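Local coordinates for protein integral membrane indolylacetylinositol arabinosyltransferase EmbC (Mycolicibacterium smegmatis, PDB 7BVE) that probably transfers arabinose in the membrane to build the arabinan polymers of the mycobacterial cell wall, and binds the drug ethambutol, at residues A[40-45]-A[1060-1065]; A[44-49]-A[1054-1059]; A[51-56]-A[186-191]; A[97-102]-A[1044-1049]; A[121-126]-A[177-182]. One frame throughout, in Å; residues are numbered along the deposited sequence.

Interaction 1. Residues A[40-45]-A[1060-1065]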
# COMPACT_ATOMS: atom_id res chain seq x y z
N GLN A 40 -18.60 15.25 41.54
CA GLN A 40 -17.71 14.11 41.42
C GLN A 40 -17.95 13.14 42.59
O GLN A 40 -18.35 13.55 43.68
CB GLN A 40 -16.26 14.57 41.42
CG GLN A 40 -15.23 13.55 40.98
CD GLN A 40 -13.82 13.95 41.33
OE1 GLN A 40 -13.60 14.94 42.01
NE2 GLN A 40 -12.86 13.18 40.87
N THR A 41 -17.71 11.86 42.34
CA THR A 41 -17.66 10.84 43.39
C THR A 41 -16.20 10.48 43.61
O THR A 41 -15.57 9.85 42.76
CB THR A 41 -18.46 9.60 43.00
OG1 THR A 41 -19.83 9.96 42.78
CG2 THR A 41 -18.41 8.57 44.11
N THR A 42 -15.66 10.89 44.75
CA THR A 42 -14.25 10.67 45.06
C THR A 42 -14.06 9.30 45.69
O THR A 42 -14.85 8.88 46.53
CB THR A 42 -13.74 11.75 46.00
OG1 THR A 42 -14.48 11.70 47.22
CG2 THR A 42 -13.90 13.12 45.38
N ALA A 43 -12.98 8.62 45.31
CA ALA A 43 -12.73 7.25 45.75
C ALA A 43 -11.24 7.06 45.97
O ALA A 43 -10.45 7.24 45.04
CB ALA A 43 -13.24 6.25 44.71
N GLU A 44 -10.85 6.68 47.19
CA GLU A 44 -9.46 6.40 47.48
C GLU A 44 -9.30 5.02 48.08
O GLU A 44 -10.25 4.42 48.59
CB GLU A 44 -8.84 7.43 48.43
CG GLU A 44 -9.36 7.35 49.84
CD GLU A 44 -8.65 8.32 50.75
OE1 GLU A 44 -7.75 9.04 50.27
OE2 GLU A 44 -8.99 8.35 51.95
N LEU A 45 -8.07 4.52 48.03
CA LEU A 45 -7.70 3.18 48.48
C LEU A 45 -6.74 3.29 49.66
O LEU A 45 -5.57 3.64 49.47
CB LEU A 45 -7.07 2.40 47.34
CG LEU A 45 -6.52 1.01 47.65
CD1 LEU A 45 -7.61 0.10 48.14
CD2 LEU A 45 -5.85 0.43 46.42
N ALA A 1060 -17.81 15.45 46.08
CA ALA A 1060 -17.22 16.76 45.92
C ALA A 1060 -17.87 17.49 44.76
O ALA A 1060 -18.11 16.90 43.71
CB ALA A 1060 -15.71 16.66 45.67
N THR A 1061 -18.15 18.78 44.95
CA THR A 1061 -18.71 19.63 43.91
C THR A 1061 -17.58 20.29 43.13
O THR A 1061 -16.76 21.00 43.71
CB THR A 1061 -19.63 20.69 44.50
OG1 THR A 1061 -20.74 20.05 45.14
CG2 THR A 1061 -20.15 21.60 43.41
N ARG A 1062 -17.55 20.04 41.84
CA ARG A 1062 -16.50 20.49 40.95
C ARG A 1062 -17.06 21.51 39.97
O ARG A 1062 -18.27 21.69 39.86
CB ARG A 1062 -15.91 19.29 40.21
CG ARG A 1062 -15.26 18.29 41.13
CD ARG A 1062 -13.96 18.84 41.61
NE ARG A 1062 -13.19 17.88 42.39
CZ ARG A 1062 -13.04 17.92 43.70
NH1 ARG A 1062 -13.57 18.89 44.42
NH2 ARG A 1062 -12.31 16.99 44.30
N SER A 1063 -16.18 22.19 39.26
CA SER A 1063 -16.60 23.19 38.30
C SER A 1063 -16.50 22.63 36.89
O SER A 1063 -16.25 21.44 36.69
CB SER A 1063 -15.77 24.46 38.46
OG SER A 1063 -14.42 24.22 38.13
N GLY A 1064 -16.71 23.48 35.90
CA GLY A 1064 -16.73 23.03 34.52
C GLY A 1064 -15.42 23.09 33.79
O GLY A 1064 -15.34 22.67 32.64
N TRP A 1065 -14.37 23.61 34.43
CA TRP A 1065 -13.03 23.64 33.84
C TRP A 1065 -12.02 22.94 34.73
O TRP A 1065 -10.81 23.08 34.50
CB TRP A 1065 -12.59 25.08 33.57
CG TRP A 1065 -12.59 25.94 34.79
CD1 TRP A 1065 -11.56 26.12 35.65
CD2 TRP A 1065 -13.67 26.72 35.29
NE1 TRP A 1065 -11.93 26.96 36.66
CE2 TRP A 1065 -13.23 27.35 36.46
CE3 TRP A 1065 -14.98 26.95 34.86
CZ2 TRP A 1065 -14.03 28.19 37.21
CZ3 TRP A 1065 -15.78 27.78 35.60
CH2 TRP A 1065 -15.31 28.39 36.76
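Gln40 sets CG anti to its backbone N (chi1 -166°) and runs on extended, while Arg1062 turns its CG beside its own N and bends at chi2 (-74°), so that the two side chains cross obliquely. They belong to neighbouring antiparallel strands: 38-46, from the concanavalin-like N-terminal domain, and 1056-1062, a C-terminal-domain strand that forms one edge of the sheet. Gln40 and Ala1060 form a hydrogen-bonded pair. Gln40 N gives its hydrogen to Ala1060 O at 2.8 Å, nearly along the C=O axis although the bond is bent at the hydrogen, and Ala1060 N returns a straight bond to Gln40 O at 3.1 Å. Gln40 NE2 bonds to Thr206 O, just past strand 201-203. Gln40 OE1 lies 3.0 Å from Arg1062 NE, the amide and guanidinium planes 63° apart. Arg1062 also makes a cation-pi contact with Trp1066, which Gln40 touches too. The Ala1060 methyl sits over one face of the guanidinium, toward its rim. The same methyl meets the branch of Thr42 that stands beside its backbone N, Ala1060 CB lying 4.0 Å from Thr42 CG2.

Interaction 2. Residues A[44-49]-A[1054-1059]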
# COMPACT_ATOMS: atom_id res chain seq x y z
N GLU A 44 -10.85 6.68 47.19
CA GLU A 44 -9.46 6.40 47.48
C GLU A 44 -9.30 5.02 48.08
O GLU A 44 -10.25 4.42 48.59
CB GLU A 44 -8.84 7.43 48.43
CG GLU A 44 -9.36 7.35 49.84
CD GLU A 44 -8.65 8.32 50.75
OE1 GLU A 44 -7.75 9.04 50.27
OE2 GLU A 44 -8.99 8.35 51.95
N LEU A 45 -8.07 4.52 48.03
CA LEU A 45 -7.70 3.18 48.48
C LEU A 45 -6.74 3.29 49.66
O LEU A 45 -5.57 3.64 49.47
CB LEU A 45 -7.07 2.40 47.34
CG LEU A 45 -6.52 1.01 47.65
CD1 LEU A 45 -7.61 0.10 48.14
CD2 LEU A 45 -5.85 0.43 46.42
N ASN A 46 -7.22 2.98 50.85
CA ASN A 46 -6.39 2.89 52.04
C ASN A 46 -6.15 1.41 52.32
O ASN A 46 -7.11 0.68 52.58
CB ASN A 46 -7.08 3.56 53.23
CG ASN A 46 -7.22 5.06 53.05
OD1 ASN A 46 -6.29 5.73 52.62
ND2 ASN A 46 -8.39 5.59 53.38
N TRP A 47 -4.88 0.98 52.29
CA TRP A 47 -4.62 -0.45 52.06
C TRP A 47 -4.86 -1.36 53.26
O TRP A 47 -5.54 -2.38 53.08
CB TRP A 47 -3.22 -0.66 51.48
CG TRP A 47 -2.90 -2.13 51.46
CD1 TRP A 47 -3.58 -3.11 50.80
CD2 TRP A 47 -1.83 -2.79 52.16
NE1 TRP A 47 -3.00 -4.33 51.04
CE2 TRP A 47 -1.93 -4.16 51.86
CE3 TRP A 47 -0.80 -2.35 52.99
CZ2 TRP A 47 -1.02 -5.09 52.36
CZ3 TRP A 47 0.08 -3.27 53.49
CH2 TRP A 47 -0.03 -4.62 53.18
N PRO A 48 -4.29 -1.11 54.48
CA PRO A 48 -4.50 -2.14 55.52
C PRO A 48 -5.93 -2.12 56.02
O PRO A 48 -6.33 -1.27 56.83
CB PRO A 48 -3.50 -1.76 56.61
CG PRO A 48 -2.54 -0.89 55.94
CD PRO A 48 -3.35 -0.10 54.98
N GLN A 49 -6.71 -3.08 55.53
CA GLN A 49 -8.16 -3.02 55.69
C GLN A 49 -8.57 -3.43 57.09
O GLN A 49 -9.16 -2.65 57.83
CB GLN A 49 -8.84 -3.91 54.64
CG GLN A 49 -8.57 -3.57 53.17
CD GLN A 49 -9.07 -2.21 52.75
OE1 GLN A 49 -10.04 -1.69 53.31
NE2 GLN A 49 -8.46 -1.65 51.73
N ARG A 1054 -11.89 -2.57 49.12
CA ARG A 1054 -13.08 -1.75 49.33
C ARG A 1054 -12.63 -0.30 49.31
O ARG A 1054 -11.53 0.03 49.77
CB ARG A 1054 -13.80 -2.12 50.62
CG ARG A 1054 -13.07 -1.81 51.90
CD ARG A 1054 -13.81 -2.37 53.08
NE ARG A 1054 -13.76 -3.83 53.08
CZ ARG A 1054 -14.47 -4.60 53.90
NH1 ARG A 1054 -15.30 -4.04 54.78
NH2 ARG A 1054 -14.36 -5.91 53.84
N LEU A 1055 -13.45 0.56 48.71
CA LEU A 1055 -13.04 1.93 48.50
C LEU A 1055 -13.81 2.87 49.42
O LEU A 1055 -14.99 2.64 49.72
CB LEU A 1055 -13.27 2.33 47.04
CG LEU A 1055 -12.58 1.46 46.00
CD1 LEU A 1055 -12.87 1.99 44.62
CD2 LEU A 1055 -11.10 1.36 46.26
N ASP A 1056 -13.15 3.92 49.86
CA ASP A 1056 -13.75 4.91 50.74
C ASP A 1056 -14.29 6.05 49.89
O ASP A 1056 -13.52 6.84 49.34
CB ASP A 1056 -12.72 5.42 51.75
CG ASP A 1056 -12.28 4.34 52.71
OD1 ASP A 1056 -13.08 3.43 52.99
OD2 ASP A 1056 -11.13 4.39 53.18
N LEU A 1057 -15.61 6.14 49.80
CA LEU A 1057 -16.29 7.04 48.88
C LEU A 1057 -16.62 8.37 49.53
O LEU A 1057 -16.80 8.48 50.75
CB LEU A 1057 -17.56 6.40 48.34
CG LEU A 1057 -17.33 5.16 47.48
CD1 LEU A 1057 -18.64 4.50 47.15
CD2 LEU A 1057 -16.60 5.53 46.22
N GLY A 1058 -16.69 9.41 48.69
CA GLY A 1058 -17.05 10.74 49.13
C GLY A 1058 -17.83 11.49 48.06
O GLY A 1058 -18.21 10.90 47.05
N THR A 1059 -18.07 12.78 48.27
CA THR A 1059 -18.78 13.59 47.29
C THR A 1059 -18.17 14.98 47.27
O THR A 1059 -18.01 15.60 48.32
CB THR A 1059 -20.28 13.67 47.62
OG1 THR A 1059 -20.83 12.35 47.69
CG2 THR A 1059 -21.03 14.45 46.56
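The close-fitting part of this contact is the backbone pair Glu44-Asp1056, an antiparallel hydrogen-bonded pair. Asp1056 N donates to Glu44 O at 3.2 Å, almost straight and in the carbonyl plane; the return bond from Glu44 N to Asp1056 O is weak, at 3.4 Å. Next to it Leu45, with CG anti to its backbone N, crosses Leu1055 obliquely, and Leu45 CD1 meets Leu1055 CD2 at 4.2 Å; Leu45 is buried and also rests on Ala1053. The pairing continues the seam at which the strand 1056-1062 of the C-terminal domain joins the sheet of the concanavalin-like domain. On the sheet face that carries Glu44 and Asp1056 the contact becomes polar and looser; this is the solvent side, where Asp1056 and Arg1054 are exposed. Asn46 ND2 lies between two carboxylates, giving a bent bond to Asp1056 OD2 at 3.0 Å, on the anti lone pair, and another to Glu44 OE2 at 3.2 Å, met from above the carboxylate plane. Glu44 OE2 and Asp1056 OD2 stand 4.7 Å apart, so the shared amide probably eases their repulsion, while Asn46 OD1 is taken by Ser201 OG. Towards Arg1054, Gln49 bends at chi2 and slides past the arginine in the opposite direction, Gln49 OE1 resting 3.3 Å from Arg1054 CG, alongside the aliphatic stem of that side chain.

Interaction 3. Residues A[51-56]-A[186-191]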
# COMPACT_ATOMS: atom_id res chain seq x y z
N GLY A 51 -6.39 -4.62 59.47
CA GLY A 51 -5.29 -4.58 60.41
C GLY A 51 -4.33 -5.74 60.33
O GLY A 51 -3.57 -5.97 61.27
N VAL A 52 -4.35 -6.49 59.23
CA VAL A 52 -3.44 -7.61 59.03
C VAL A 52 -2.78 -7.49 57.66
O VAL A 52 -3.28 -6.81 56.76
CB VAL A 52 -4.15 -8.98 59.14
CG1 VAL A 52 -4.62 -9.23 60.56
CG2 VAL A 52 -5.32 -9.04 58.19
N TRP A 53 -1.65 -8.16 57.52
CA TRP A 53 -0.95 -8.24 56.24
C TRP A 53 -1.75 -9.13 55.30
O TRP A 53 -1.69 -10.36 55.40
CB TRP A 53 0.45 -8.80 56.43
CG TRP A 53 1.36 -7.94 57.19
CD1 TRP A 53 1.63 -7.99 58.51
CD2 TRP A 53 2.19 -6.91 56.65
NE1 TRP A 53 2.55 -7.04 58.85
CE2 TRP A 53 2.91 -6.36 57.72
CE3 TRP A 53 2.38 -6.39 55.37
CZ2 TRP A 53 3.81 -5.32 57.56
CZ3 TRP A 53 3.27 -5.35 55.21
CH2 TRP A 53 3.98 -4.83 56.29
N GLN A 54 -2.49 -8.52 54.38
CA GLN A 54 -3.33 -9.27 53.46
C GLN A 54 -3.30 -8.55 52.12
O GLN A 54 -3.57 -7.35 52.07
CB GLN A 54 -4.76 -9.37 53.99
CG GLN A 54 -5.72 -10.17 53.12
CD GLN A 54 -5.38 -11.64 53.05
OE1 GLN A 54 -4.98 -12.24 54.05
NE2 GLN A 54 -5.55 -12.23 51.88
N SER A 55 -2.97 -9.28 51.07
CA SER A 55 -2.96 -8.70 49.74
C SER A 55 -4.38 -8.45 49.26
O SER A 55 -5.29 -9.24 49.51
CB SER A 55 -2.25 -9.63 48.77
OG SER A 55 -0.93 -9.87 49.21
N VAL A 56 -4.58 -7.32 48.58
CA VAL A 56 -5.88 -7.00 48.01
C VAL A 56 -5.72 -6.93 46.50
O VAL A 56 -4.63 -7.14 45.98
CB VAL A 56 -6.46 -5.69 48.57
CG1 VAL A 56 -6.64 -5.79 50.06
CG2 VAL A 56 -5.58 -4.53 48.21
N VAL A 186 -2.48 -4.26 45.78
CA VAL A 186 -1.37 -4.05 46.71
C VAL A 186 -1.01 -5.41 47.29
O VAL A 186 -1.78 -5.97 48.07
CB VAL A 186 -1.71 -3.05 47.81
CG1 VAL A 186 -0.56 -2.94 48.78
CG2 VAL A 186 -2.03 -1.69 47.24
N PHE A 187 0.16 -5.92 46.92
CA PHE A 187 0.56 -7.28 47.24
C PHE A 187 1.72 -7.26 48.23
O PHE A 187 2.45 -6.28 48.32
CB PHE A 187 0.96 -8.03 45.98
CG PHE A 187 -0.10 -8.03 44.94
CD1 PHE A 187 -1.21 -8.83 45.05
CD2 PHE A 187 0.02 -7.23 43.82
CE1 PHE A 187 -2.18 -8.82 44.09
CE2 PHE A 187 -0.95 -7.22 42.87
CZ PHE A 187 -2.04 -8.01 42.99
N THR A 188 1.88 -8.35 48.97
CA THR A 188 2.91 -8.43 50.00
C THR A 188 3.27 -9.89 50.21
O THR A 188 2.66 -10.80 49.64
CB THR A 188 2.44 -7.80 51.30
OG1 THR A 188 3.52 -7.82 52.24
CG2 THR A 188 1.29 -8.56 51.86
N ASP A 189 4.29 -10.13 51.04
CA ASP A 189 4.71 -11.48 51.41
C ASP A 189 4.79 -11.70 52.91
O ASP A 189 5.51 -12.60 53.34
CB ASP A 189 6.07 -11.84 50.80
CG ASP A 189 6.00 -12.12 49.32
OD1 ASP A 189 4.91 -12.42 48.83
OD2 ASP A 189 7.06 -12.09 48.66
N LEU A 190 4.09 -10.91 53.71
CA LEU A 190 4.07 -11.13 55.14
C LEU A 190 2.71 -11.65 55.56
O LEU A 190 1.76 -11.71 54.77
CB LEU A 190 4.41 -9.84 55.88
CG LEU A 190 5.78 -9.24 55.58
CD1 LEU A 190 5.97 -7.98 56.37
CD2 LEU A 190 6.87 -10.23 55.89
N SER A 191 2.60 -12.06 56.83
CA SER A 191 1.37 -12.69 57.29
C SER A 191 0.90 -12.28 58.68
O SER A 191 -0.18 -12.72 59.08
CB SER A 191 1.53 -14.21 57.25
OG SER A 191 2.49 -14.64 58.20
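Two hydrogen bonds directly link these segments, which lie on two loops of the concanavalin-like domain, one leading into the short strand 56-57 and the other joining strands 171-175 and 201-203. Val56 N donates to Val186 O at 3.2 Å, from above the carbonyl plane. The same Val186 O also faces a C-H of Ser55, with Ser55 CA 3.4 Å away. Ser55 puts its OG beside its own backbone N (chi1 -58°), where it accepts from Thr188 N at 3.2 Å through a bent bond. That hydroxyl thus serves the backbone N-H of the buried Thr188. Thr188 OG1, anti to the backbone N, is bonded to Leu91 O of strand 90-93 and takes a weak bond from Leu190 N; it also lies 3.6 Å from Trp53 CE3. Asp189 OD2 forms a salt bridge with Lys97 NZ, and Asp189 O accepts from Arg88 NH2. Backbone bonds of Trp53 with Gly192 and Gly51 with Ala194 join the loops further, whereas Phe187 with Ser93 reaches strand 90-93. The buried Trp53 indole lies alongside Leu190, whose methyl CD1 makes a CH-pi contact, 3.6 Å from the centroid of the Trp53 six-membered ring and only 9° off its normal.

Interaction 4. Residues A[97-102]-A[1044-1049]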
# COMPACT_ATOMS: atom_id res chain seq x y z
N LYS A 97 5.02 -9.92 41.81
CA LYS A 97 6.44 -10.04 41.45
C LYS A 97 6.72 -11.16 40.45
O LYS A 97 7.81 -11.17 39.87
CB LYS A 97 7.27 -10.28 42.71
CG LYS A 97 7.01 -11.63 43.35
CD LYS A 97 7.81 -11.82 44.61
CE LYS A 97 7.54 -13.18 45.22
NZ LYS A 97 8.28 -13.35 46.50
N GLN A 98 5.78 -12.09 40.25
CA GLN A 98 5.99 -13.19 39.33
C GLN A 98 5.80 -12.80 37.88
O GLN A 98 6.20 -13.56 36.99
CB GLN A 98 5.05 -14.36 39.64
CG GLN A 98 5.35 -15.08 40.93
CD GLN A 98 4.65 -14.47 42.11
OE1 GLN A 98 3.72 -13.70 41.96
NE2 GLN A 98 5.10 -14.83 43.31
N ALA A 99 5.19 -11.65 37.61
CA ALA A 99 4.92 -11.23 36.25
C ALA A 99 6.21 -10.86 35.53
O ALA A 99 7.18 -10.43 36.16
CB ALA A 99 3.96 -10.05 36.25
N PRO A 100 6.27 -11.05 34.21
CA PRO A 100 7.49 -10.68 33.48
C PRO A 100 7.73 -9.18 33.41
O PRO A 100 8.88 -8.74 33.45
CB PRO A 100 7.25 -11.28 32.09
CG PRO A 100 6.26 -12.35 32.30
CD PRO A 100 5.36 -11.85 33.37
N LYS A 101 6.67 -8.39 33.31
CA LYS A 101 6.76 -6.95 33.17
C LYS A 101 6.50 -6.22 34.48
O LYS A 101 6.16 -5.04 34.46
CB LYS A 101 5.79 -6.46 32.11
CG LYS A 101 6.01 -7.03 30.74
CD LYS A 101 7.28 -6.49 30.12
CE LYS A 101 7.42 -6.97 28.69
NZ LYS A 101 8.67 -6.48 28.07
N ALA A 102 6.63 -6.90 35.61
CA ALA A 102 6.32 -6.28 36.89
C ALA A 102 7.39 -5.31 37.35
O ALA A 102 7.10 -4.44 38.17
CB ALA A 102 6.15 -7.35 37.95
N THR A 1044 -5.85 -17.29 35.65
CA THR A 1044 -5.57 -17.68 37.01
C THR A 1044 -4.76 -16.59 37.70
O THR A 1044 -3.79 -16.10 37.11
CB THR A 1044 -4.80 -19.00 37.04
OG1 THR A 1044 -5.51 -19.99 36.29
CG2 THR A 1044 -4.63 -19.50 38.46
N PRO A 1045 -5.11 -16.17 38.91
CA PRO A 1045 -4.32 -15.15 39.58
C PRO A 1045 -2.99 -15.69 40.06
O PRO A 1045 -2.85 -16.88 40.35
CB PRO A 1045 -5.20 -14.75 40.77
CG PRO A 1045 -6.55 -15.19 40.41
CD PRO A 1045 -6.36 -16.44 39.63
N TRP A 1046 -1.99 -14.81 40.14
CA TRP A 1046 -0.72 -15.20 40.74
C TRP A 1046 -0.86 -15.37 42.25
O TRP A 1046 -0.31 -16.31 42.83
CB TRP A 1046 0.37 -14.18 40.45
CG TRP A 1046 0.79 -14.06 39.04
CD1 TRP A 1046 0.52 -13.05 38.20
CD2 TRP A 1046 1.57 -15.00 38.30
NE1 TRP A 1046 1.08 -13.27 36.98
CE2 TRP A 1046 1.73 -14.47 37.01
CE3 TRP A 1046 2.15 -16.23 38.60
CZ2 TRP A 1046 2.44 -15.13 36.02
CZ3 TRP A 1046 2.85 -16.89 37.62
CH2 TRP A 1046 2.99 -16.34 36.35
N TYR A 1047 -1.57 -14.45 42.91
CA TYR A 1047 -1.81 -14.62 44.34
C TYR A 1047 -3.27 -15.01 44.54
O TYR A 1047 -4.16 -14.15 44.40
CB TYR A 1047 -1.49 -13.35 45.13
CG TYR A 1047 -0.02 -12.99 45.27
CD1 TYR A 1047 0.98 -13.78 44.74
CD2 TYR A 1047 0.35 -11.89 46.01
CE1 TYR A 1047 2.32 -13.44 44.90
CE2 TYR A 1047 1.67 -11.55 46.18
CZ TYR A 1047 2.64 -12.32 45.62
OH TYR A 1047 3.95 -11.95 45.81
N PRO A 1048 -3.58 -16.27 44.87
CA PRO A 1048 -4.98 -16.67 45.00
C PRO A 1048 -5.67 -16.15 46.25
O PRO A 1048 -6.90 -16.11 46.29
CB PRO A 1048 -4.90 -18.20 45.03
CG PRO A 1048 -3.57 -18.52 44.41
CD PRO A 1048 -2.68 -17.42 44.85
N ASP A 1049 -4.92 -15.73 47.27
CA ASP A 1049 -5.47 -15.22 48.52
C ASP A 1049 -5.67 -13.71 48.52
O ASP A 1049 -5.65 -13.08 49.58
CB ASP A 1049 -4.58 -15.63 49.69
CG ASP A 1049 -3.12 -15.22 49.49
OD1 ASP A 1049 -2.77 -14.76 48.38
OD2 ASP A 1049 -2.33 -15.35 50.44
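Trp1046 is the first residue past the end of strand 1039-1045 to reach across, with CG beside its backbone N (chi1 -67°). Its indole lies under Gln98: the Gln98 CB makes a CH-pi contact 3.9 Å from the centroid of the Trp1046 six-membered ring, 20° off the normal. The two side chains slide past each other in opposite directions, and Ala99 CB approaches the same indole obliquely. This is a join between domains, the loop after strand 1039-1045 of the C-terminal domain packing on a loop of the concanavalin-like domain that leads into the type I turn from Ala99 to Ala102. Tyr1047 follows, and its side chain crosses that of Gln98 at about a right angle. Because Gln98 bends at chi2 (88°), its amide comes to the ring, Gln98 OE1 lying 3.3 Å from Tyr1047 CE1 and NE2 at the ring edge. Tyr1047 OH lies across the extended Lys97 chain, 3.8 Å from Lys97 CE, and is probably hydrogen-bonded to Asp189, the acid that also pairs with Lys97 NZ.

Interaction 5. Residues A[121-126]-A[177-182]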
# COMPACT_ATOMS: atom_id res chain seq x y z
N ARG A 121 9.28 2.22 38.49
CA ARG A 121 9.42 2.37 37.02
C ARG A 121 10.84 1.99 36.58
O ARG A 121 11.48 2.83 35.91
CB ARG A 121 9.07 3.80 36.59
CG ARG A 121 9.07 4.01 35.08
CD ARG A 121 8.00 3.19 34.39
NE ARG A 121 6.66 3.51 34.87
CZ ARG A 121 5.54 2.95 34.43
NH1 ARG A 121 5.60 2.02 33.48
NH2 ARG A 121 4.38 3.31 34.93
N ASN A 122 11.32 0.81 36.98
CA ASN A 122 12.67 0.32 36.55
C ASN A 122 13.86 1.18 36.99
O ASN A 122 14.93 0.96 36.47
CB ASN A 122 12.80 0.03 35.06
CG ASN A 122 13.32 -1.36 34.81
OD1 ASN A 122 13.92 -1.96 35.68
ND2 ASN A 122 13.04 -1.88 33.63
N THR A 123 13.70 2.13 37.89
CA THR A 123 14.88 2.94 38.24
C THR A 123 14.96 3.02 39.75
O THR A 123 14.08 3.58 40.26
CB THR A 123 14.62 4.37 37.78
OG1 THR A 123 13.60 4.96 38.58
CG2 THR A 123 14.21 4.49 36.34
N PRO A 124 16.05 2.75 40.47
CA PRO A 124 16.00 2.80 41.91
C PRO A 124 15.79 4.21 42.46
O PRO A 124 16.18 5.11 41.84
CB PRO A 124 17.37 2.28 42.35
CG PRO A 124 17.86 1.58 41.13
CD PRO A 124 17.37 2.43 39.98
N VAL A 125 15.16 4.33 43.61
CA VAL A 125 14.92 5.67 44.22
C VAL A 125 15.80 5.82 45.46
O VAL A 125 16.63 6.65 45.45
CB VAL A 125 13.42 5.87 44.47
CG1 VAL A 125 13.10 7.13 45.22
CG2 VAL A 125 12.65 5.86 43.17
N VAL A 126 15.73 4.95 46.43
CA VAL A 126 16.49 5.04 47.67
C VAL A 126 16.84 3.63 48.11
O VAL A 126 16.16 2.66 47.75
CB VAL A 126 15.69 5.83 48.74
CG1 VAL A 126 14.54 5.01 49.29
CG2 VAL A 126 16.59 6.36 49.84
N TYR A 177 10.06 13.64 34.28
CA TYR A 177 9.39 12.54 33.59
C TYR A 177 8.30 12.04 34.52
O TYR A 177 8.36 12.26 35.73
CB TYR A 177 10.37 11.43 33.21
CG TYR A 177 9.80 10.28 32.42
CD1 TYR A 177 9.40 10.45 31.11
CD2 TYR A 177 9.69 9.02 32.98
CE1 TYR A 177 8.89 9.40 30.38
CE2 TYR A 177 9.18 7.96 32.26
CZ TYR A 177 8.78 8.16 30.96
OH TYR A 177 8.27 7.11 30.24
N ASP A 178 7.29 11.39 33.94
CA ASP A 178 6.14 10.92 34.70
C ASP A 178 6.45 9.50 35.18
O ASP A 178 6.29 8.53 34.45
CB ASP A 178 4.88 11.00 33.85
CG ASP A 178 3.62 11.00 34.66
OD1 ASP A 178 3.69 10.80 35.88
OD2 ASP A 178 2.54 11.25 34.09
N PHE A 179 6.91 9.40 36.43
CA PHE A 179 7.31 8.13 37.02
C PHE A 179 6.23 7.55 37.92
O PHE A 179 6.55 6.97 38.95
CB PHE A 179 8.59 8.28 37.85
CG PHE A 179 9.82 8.53 37.04
CD1 PHE A 179 10.43 7.50 36.35
CD2 PHE A 179 10.39 9.79 37.01
CE1 PHE A 179 11.57 7.73 35.62
CE2 PHE A 179 11.53 10.02 36.29
CZ PHE A 179 12.11 8.99 35.59
N ARG A 180 4.97 7.72 37.57
CA ARG A 180 3.94 7.13 38.41
C ARG A 180 3.85 5.63 38.15
O ARG A 180 3.90 5.21 36.99
CB ARG A 180 2.60 7.80 38.17
CG ARG A 180 2.49 9.15 38.82
CD ARG A 180 1.14 9.77 38.66
NE ARG A 180 0.91 10.27 37.31
CZ ARG A 180 -0.23 10.79 36.90
NH1 ARG A 180 -0.36 11.23 35.66
NH2 ARG A 180 -1.25 10.87 37.73
N PRO A 181 3.75 4.81 39.19
CA PRO A 181 3.68 3.37 38.99
C PRO A 181 2.28 2.89 38.65
O PRO A 181 1.28 3.50 39.04
CB PRO A 181 4.14 2.82 40.35
CG PRO A 181 3.75 3.85 41.30
CD PRO A 181 3.93 5.16 40.61
N GLN A 182 2.22 1.79 37.92
CA GLN A 182 0.95 1.15 37.62
C GLN A 182 0.49 0.28 38.77
O GLN A 182 1.29 -0.46 39.36
CB GLN A 182 1.06 0.34 36.33
CG GLN A 182 -0.21 -0.39 35.95
CD GLN A 182 -0.16 -1.03 34.59
OE1 GLN A 182 0.81 -0.88 33.87
NE2 GLN A 182 -1.20 -1.75 34.24
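One hydrogen bond joins the two segments directly: Arg121 NH2 to Arg180 O, 2.8 Å long and nearly straight at 169°. The acceptor lies at the edge of the guanidinium, in its plane, and the donor in turn lies in the carbonyl plane. Arg121 gets there by setting CG anti to its backbone N (chi1 -175°) and bending at chi2 and chi3; its NH1 makes a weak bond to Asp104 O. Within segment 177-182 there is a salt bridge. The Arg180 CB points away from segment 121-126, and its guanidinium grips Asp178 side-on, Arg180 NE to Asp178 OD1 at 3.2 Å and NH1 to OD2 at 3.3 Å, both on syn lone pairs. Arg180 NH2 bonds to Ala65 O and NH1 also to Pro1070 O. The contact connects the link between strands 115-120 and 123-129 of the concanavalin-like domain's four-stranded antiparallel sheet, and the start of the latter strand, to the long loop between strands 171-175 and 201-203. Apolar contact centres on Phe179. Arg121 CB stands at the edge of its ring, 3.9 Å from Phe179 CD1, and Thr123 CG2 comes in obliquely, 4.2 Å from Phe179 CE1. Over one face of that ring lies Tyr177 CD2.

How the interactions relate
Interactions 1 and 2 are successive steps of one seam, their centres 14 Å apart on strands 38-46 and 1056-1062, with Thr42 O and Gly1058 N, 2.9 Å apart, a probable hydrogen bond between them. From this seam Trp47 packs into interaction 3, touching Val186, Val56 and Trp53. Interaction 3 meets interaction 4 where the Phe187 and Tyr1047 rings come together at about 90°. Interaction 5 shares the 171-175 to 201-203 loop with interaction 3 and lies within it in sequence; 3 and 4 alternate, and all fall within the span of 1 and 2. Interactions 1, 2 and 4 bring the N- and C-terminal domains together although the membrane helices lie between them in sequence.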